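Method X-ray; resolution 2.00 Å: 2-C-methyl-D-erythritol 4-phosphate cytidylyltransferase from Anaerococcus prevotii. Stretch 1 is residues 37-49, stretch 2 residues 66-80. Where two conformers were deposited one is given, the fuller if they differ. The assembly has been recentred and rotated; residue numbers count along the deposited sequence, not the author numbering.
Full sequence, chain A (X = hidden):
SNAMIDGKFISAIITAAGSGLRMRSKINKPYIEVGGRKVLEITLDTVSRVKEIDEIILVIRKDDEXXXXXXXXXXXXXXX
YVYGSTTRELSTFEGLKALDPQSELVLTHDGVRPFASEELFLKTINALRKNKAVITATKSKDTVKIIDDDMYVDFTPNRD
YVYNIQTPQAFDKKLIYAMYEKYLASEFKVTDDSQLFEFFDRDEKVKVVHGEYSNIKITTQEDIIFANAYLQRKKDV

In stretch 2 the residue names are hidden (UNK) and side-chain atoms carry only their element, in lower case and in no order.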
# COMPACT_ATOMS: atom_id res chain seq x y z
N ARG A 37 -3.50 20.42 14.79
CA ARG A 37 -3.59 21.37 13.69
C ARG A 37 -4.39 20.75 12.54
O ARG A 37 -4.24 19.56 12.24
CB ARG A 37 -2.19 21.77 13.23
CG ARG A 37 -2.12 23.03 12.38
CD ARG A 37 -0.77 23.72 12.58
NE ARG A 37 0.31 22.75 12.77
CZ ARG A 37 1.42 22.72 12.05
NH1 ARG A 37 1.62 23.60 11.08
NH2 ARG A 37 2.35 21.80 12.30
N LYS A 38 -5.24 21.55 11.91
CA LYS A 38 -6.04 21.10 10.77
C LYS A 38 -5.08 20.58 9.70
O LYS A 38 -4.06 21.21 9.43
CB LYS A 38 -6.89 22.24 10.23
CG LYS A 38 -7.95 22.76 11.20
CD LYS A 38 -8.71 23.94 10.61
CE LYS A 38 -8.68 25.15 11.54
NZ LYS A 38 -9.37 24.90 12.84
N VAL A 39 -5.39 19.43 9.11
CA VAL A 39 -4.49 18.81 8.14
C VAL A 39 -4.13 19.75 6.98
O VAL A 39 -2.98 19.79 6.54
CB VAL A 39 -5.05 17.48 7.62
CG1 VAL A 39 -4.25 16.98 6.43
CG2 VAL A 39 -5.05 16.45 8.76
N LEU A 40 -5.10 20.53 6.52
CA LEU A 40 -4.87 21.41 5.38
C LEU A 40 -3.87 22.49 5.76
O LEU A 40 -3.10 22.94 4.91
CB LEU A 40 -6.18 22.03 4.90
CG LEU A 40 -6.05 22.95 3.69
CD1 LEU A 40 -5.43 22.21 2.51
CD2 LEU A 40 -7.41 23.52 3.30
N GLU A 41 -3.88 22.91 7.02
CA GLU A 41 -2.96 23.96 7.48
C GLU A 41 -1.52 23.48 7.46
O GLU A 41 -0.61 24.23 7.10
CB GLU A 41 -3.32 24.42 8.89
CG GLU A 41 -4.48 25.37 8.98
CD GLU A 41 -4.67 25.90 10.39
OE1 GLU A 41 -5.20 25.15 11.24
OE2 GLU A 41 -4.26 27.04 10.65
N ILE A 42 -1.29 22.23 7.85
CA ILE A 42 0.06 21.67 7.85
C ILE A 42 0.57 21.62 6.41
O ILE A 42 1.73 21.95 6.12
CB ILE A 42 0.08 20.25 8.47
CG1 ILE A 42 -0.51 20.28 9.88
CG2 ILE A 42 1.49 19.67 8.47
CD1 ILE A 42 -0.95 18.93 10.39
N THR A 43 -0.31 21.22 5.50
CA THR A 43 0.03 21.12 4.08
C THR A 43 0.36 22.49 3.51
O THR A 43 1.40 22.69 2.87
CB THR A 43 -1.15 20.56 3.28
OG1 THR A 43 -1.56 19.31 3.86
CG2 THR A 43 -0.76 20.36 1.81
N LEU A 44 -0.54 23.44 3.76
CA LEU A 44 -0.41 24.79 3.23
C LEU A 44 0.83 25.48 3.80
O LEU A 44 1.52 26.24 3.10
CB LEU A 44 -1.68 25.57 3.54
CG LEU A 44 -1.98 26.79 2.68
CD1 LEU A 44 -1.80 26.46 1.21
CD2 LEU A 44 -3.40 27.26 2.94
N ASP A 45 1.13 25.18 5.06
CA ASP A 45 2.37 25.66 5.68
C ASP A 45 3.56 25.23 4.84
O ASP A 45 4.42 26.05 4.52
CB ASP A 45 2.53 25.10 7.09
CG ASP A 45 1.90 25.98 8.15
OD1 ASP A 45 1.39 27.07 7.80
OD2 ASP A 45 1.92 25.59 9.33
N THR A 46 3.63 23.95 4.50
CA THR A 46 4.75 23.46 3.71
C THR A 46 4.80 24.09 2.31
O THR A 46 5.86 24.56 1.90
CB THR A 46 4.78 21.92 3.61
OG1 THR A 46 4.99 21.36 4.91
CG2 THR A 46 5.92 21.47 2.68
N VAL A 47 3.68 24.10 1.59
CA VAL A 47 3.68 24.61 0.22
C VAL A 47 4.01 26.10 0.16
O VAL A 47 4.70 26.55 -0.76
CB VAL A 47 2.33 24.37 -0.50
CG1 VAL A 47 2.40 24.90 -1.92
CG2 VAL A 47 2.00 22.90 -0.54
N SER A 48 3.55 26.87 1.13
CA SER A 48 3.79 28.31 1.09
C SER A 48 5.26 28.65 1.34
O SER A 48 5.69 29.76 1.06
CB SER A 48 2.86 29.06 2.04
OG SER A 48 3.16 28.74 3.38
N ARG A 49 6.03 27.68 1.86
CA ARG A 49 7.48 27.85 2.05
C ARG A 49 8.29 27.60 0.77
O ARG A 49 9.49 27.87 0.73
CB ARG A 49 8.03 26.93 3.16
CG ARG A 49 7.49 27.19 4.57
CD ARG A 49 8.41 26.60 5.64
NE ARG A 49 8.97 25.31 5.25
CZ ARG A 49 8.48 24.13 5.60
NH1 ARG A 49 9.06 23.01 5.18
NH2 ARG A 49 7.40 24.06 6.37
N UNK A 66 -15.82 29.81 5.04
CA UNK A 66 -15.52 30.67 6.19
C UNK A 66 -14.26 30.25 6.94
O UNK A 66 -13.42 31.08 7.28
c UNK A 66 -17.87 31.52 6.56
o UNK A 66 -17.59 32.52 5.85
c UNK A 66 -16.72 30.72 7.14
o UNK A 66 -19.04 31.15 6.80
N UNK A 67 -14.13 28.95 7.20
CA UNK A 67 -12.93 28.43 7.84
C UNK A 67 -11.72 28.53 6.91
O UNK A 67 -10.59 28.72 7.36
c UNK A 67 -13.13 26.98 8.31
c UNK A 67 -14.36 26.89 9.22
c UNK A 67 -14.28 27.76 10.46
c UNK A 67 -11.90 26.46 9.03
N UNK A 68 -11.96 28.40 5.60
CA UNK A 68 -10.89 28.60 4.63
C UNK A 68 -10.34 30.02 4.68
O UNK A 68 -9.12 30.22 4.65
c UNK A 68 -11.32 28.25 3.19
c UNK A 68 -10.28 28.72 2.19
c UNK A 68 -11.47 26.74 3.04
c UNK A 68 -10.15 25.97 3.13
N UNK A 69 -11.24 31.00 4.78
CA UNK A 69 -10.84 32.40 4.90
C UNK A 69 -9.98 32.63 6.15
O UNK A 69 -8.99 33.37 6.12
c UNK A 69 -14.88 34.44 2.56
n UNK A 69 -16.10 35.29 2.72
c UNK A 69 -12.90 33.34 3.68
c UNK A 69 -14.10 34.27 3.86
c UNK A 69 -12.07 33.30 4.96
N UNK A 70 -10.39 32.02 7.26
CA UNK A 70 -9.69 32.20 8.53
C UNK A 70 -8.29 31.61 8.44
O UNK A 70 -7.32 32.17 8.94
o UNK A 70 -11.97 33.37 9.55
c UNK A 70 -10.45 31.52 9.67
c UNK A 70 -11.78 32.21 9.98
o UNK A 70 -12.61 31.58 10.67
N UNK A 71 -8.19 30.47 7.78
CA UNK A 71 -6.91 29.81 7.60
C UNK A 71 -6.01 30.66 6.70
O UNK A 71 -4.82 30.82 6.98
c UNK A 71 -7.11 28.39 7.05
c UNK A 71 -8.19 26.16 7.71
c UNK A 71 -5.85 27.87 6.38
c UNK A 71 -7.57 27.47 8.19
N UNK A 72 -6.60 31.25 5.66
CA UNK A 72 -5.81 32.01 4.68
C UNK A 72 -5.29 33.36 5.18
O UNK A 72 -4.36 33.91 4.60
c UNK A 72 -7.35 31.18 1.20
c UNK A 72 -6.66 30.93 2.53
c UNK A 72 -5.25 30.42 2.31
c UNK A 72 -6.59 32.19 3.37
N UNK A 73 -5.89 33.89 6.25
CA UNK A 73 -5.45 35.19 6.78
C UNK A 73 -4.02 35.13 7.30
O UNK A 73 -3.29 36.11 7.25
c UNK A 73 -8.48 36.85 8.52
o UNK A 73 -8.41 36.47 9.71
o UNK A 73 -9.10 37.87 8.17
c UNK A 73 -7.75 36.05 7.46
c UNK A 73 -6.37 35.66 7.91
N UNK A 74 -3.63 33.96 7.79
CA UNK A 74 -2.29 33.77 8.34
C UNK A 74 -1.22 33.83 7.24
O UNK A 74 -0.04 34.06 7.52
c UNK A 74 -1.01 30.36 9.84
c UNK A 74 -2.24 32.46 9.15
n UNK A 74 0.28 28.26 10.42
c UNK A 74 0.23 29.50 9.59
c UNK A 74 -1.07 31.54 8.86
N UNK A 75 -1.63 33.66 5.99
CA UNK A 75 -0.68 33.66 4.87
C UNK A 75 -0.60 34.98 4.09
O UNK A 75 -1.62 35.56 3.72
c UNK A 75 -0.94 32.47 3.94
c UNK A 75 0.36 30.52 4.88
c UNK A 75 -0.71 28.68 5.95
c UNK A 75 0.44 29.30 5.54
o UNK A 75 -0.65 27.47 6.60
c UNK A 75 -2.00 30.49 5.08
c UNK A 75 -1.93 29.27 5.73
c UNK A 75 -0.86 31.13 4.64
N UNK A 76 0.63 35.42 3.85
CA UNK A 76 0.90 36.65 3.10
C UNK A 76 0.82 36.45 1.58
O UNK A 76 0.41 37.34 0.84
o UNK A 76 3.71 37.04 5.34
o UNK A 76 1.63 37.70 5.64
c UNK A 76 2.57 37.31 4.91
c UNK A 76 2.31 37.16 3.42
N UNK A 77 1.23 35.26 1.14
CA UNK A 77 1.52 35.01 -0.26
C UNK A 77 0.40 35.16 -1.27
O UNK A 77 -0.73 35.56 -0.95
N UNK A 78 0.73 34.83 -2.52
CA UNK A 78 -0.24 34.84 -3.61
C UNK A 78 -1.06 33.57 -3.53
O UNK A 78 -0.90 32.64 -4.34
c UNK A 78 -0.46 35.22 -6.11
o UNK A 78 -1.66 35.44 -5.91
n UNK A 78 0.08 35.21 -7.33
c UNK A 78 0.49 34.96 -4.95
N UNK A 79 -1.93 33.51 -2.53
CA UNK A 79 -2.76 32.34 -2.29
C UNK A 79 -4.24 32.72 -2.39
O UNK A 79 -4.68 33.67 -1.74
c UNK A 79 -2.51 31.75 -0.90
c UNK A 79 -3.34 30.50 -0.68
c UNK A 79 -1.02 31.44 -0.71
c UNK A 79 -0.73 30.57 0.50
N UNK A 80 -5.00 31.98 -3.18
CA UNK A 80 -6.43 32.21 -3.24
C UNK A 80 -7.16 30.89 -3.40
O UNK A 80 -6.53 29.83 -3.48
n UNK A 80 -5.08 32.48 -9.97
c UNK A 80 -6.79 33.18 -4.37
c UNK A 80 -5.19 33.07 -8.78
c UNK A 80 -6.34 32.68 -5.74
c UNK A 80 -6.57 33.72 -6.84
n UNK A 80 -6.36 33.11 -8.16
n UNK A 80 -4.13 33.62 -8.21

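Position 66, on a helix already under way, carries two carbons, the second bearing two oxygens; it touches nothing on stretch 1 and is Asp 66, its carboxylate suited to solvent. Position 67 has four carbons, forked at the first with one arm two carbons long, lying against the aliphatic part of Lys 38: this is Ile 67, with CG2 4.3 Å from Lys 38 CE. Position 68 has the same fork, and its long arm reaches Leu 40; it is Ile 68. Its CB points sideways, but CD1 comes to 3.7 Å from Leu 40 CD2, apolar against apolar in a buried place.

Position 69, four carbons in a row ending in nitrogen, is Lys 69, extended and exposed. Position 70, two carbons and two oxygens, is Asp 70, likewise exposed and clear of stretch 1. Position 71 again has four carbons forked at the first, with one longer arm, and they touch Lys 38, Glu 41 and Leu 44. This is Ile 71, buried and pointing toward stretch 1: CD1 meets Lys 38 CD at 3.7 Å, CG1 meets Glu 41 CG at 3.8 Å, and CG2 lies 4.3 Å from Leu 44 CD2. Its partners include the methylenes of two charged residues, so a wholly apolar side chain fits.

At position 72 the four carbons fork at the second and reach Leu 44, giving Leu 72. CB points away, yet CD2 comes within 3.7 Å of Leu 44 CD2. Position 73, three carbons with two oxygens on the third, is Glu 73, exposed and out of reach. Position 74 has four carbons in a row and a terminal nitrogen, which approaches the Asp 45 carboxylate: Lys 74. NZ forms a salt bridge with Asp 45 OD1 at 3.1 Å, though its hydrogen bond there is weak.

Position 75 has one carbon, then a six-carbon ring bearing an oxygen; the ring packs on Leu 44 and the oxygen meets Asp 45: Tyr 75. Leu 44 CG sits over one ring face, 4.2 Å from the centroid, in a CH-pi contact, while OH donates a very short 2.4 Å hydrogen bond to Asp 45 OD1. A phenol serves both needs.

Position 76, two carbons and two oxygens, is the poorly ordered Asp 76. Position 77 has no side chain and is Gly 77; position 78, two carbons with one oxygen and one nitrogen, is Asn 78. Position 79, four carbons forked at the first with one longer arm, touches Ser 48 and is Ile 79, with CD1 4.2 Å from Ser 48 CB. Position 80, three carbons, a nitrogen and a carbon carrying two more, is Arg 80, remote from stretch 1.

The contact thus joins apolar packing centred on Leu 44 and Ile 71 to a polar cluster at Asp 45.

Stretch 2 66-80: DIIKDILEKYDGNIR
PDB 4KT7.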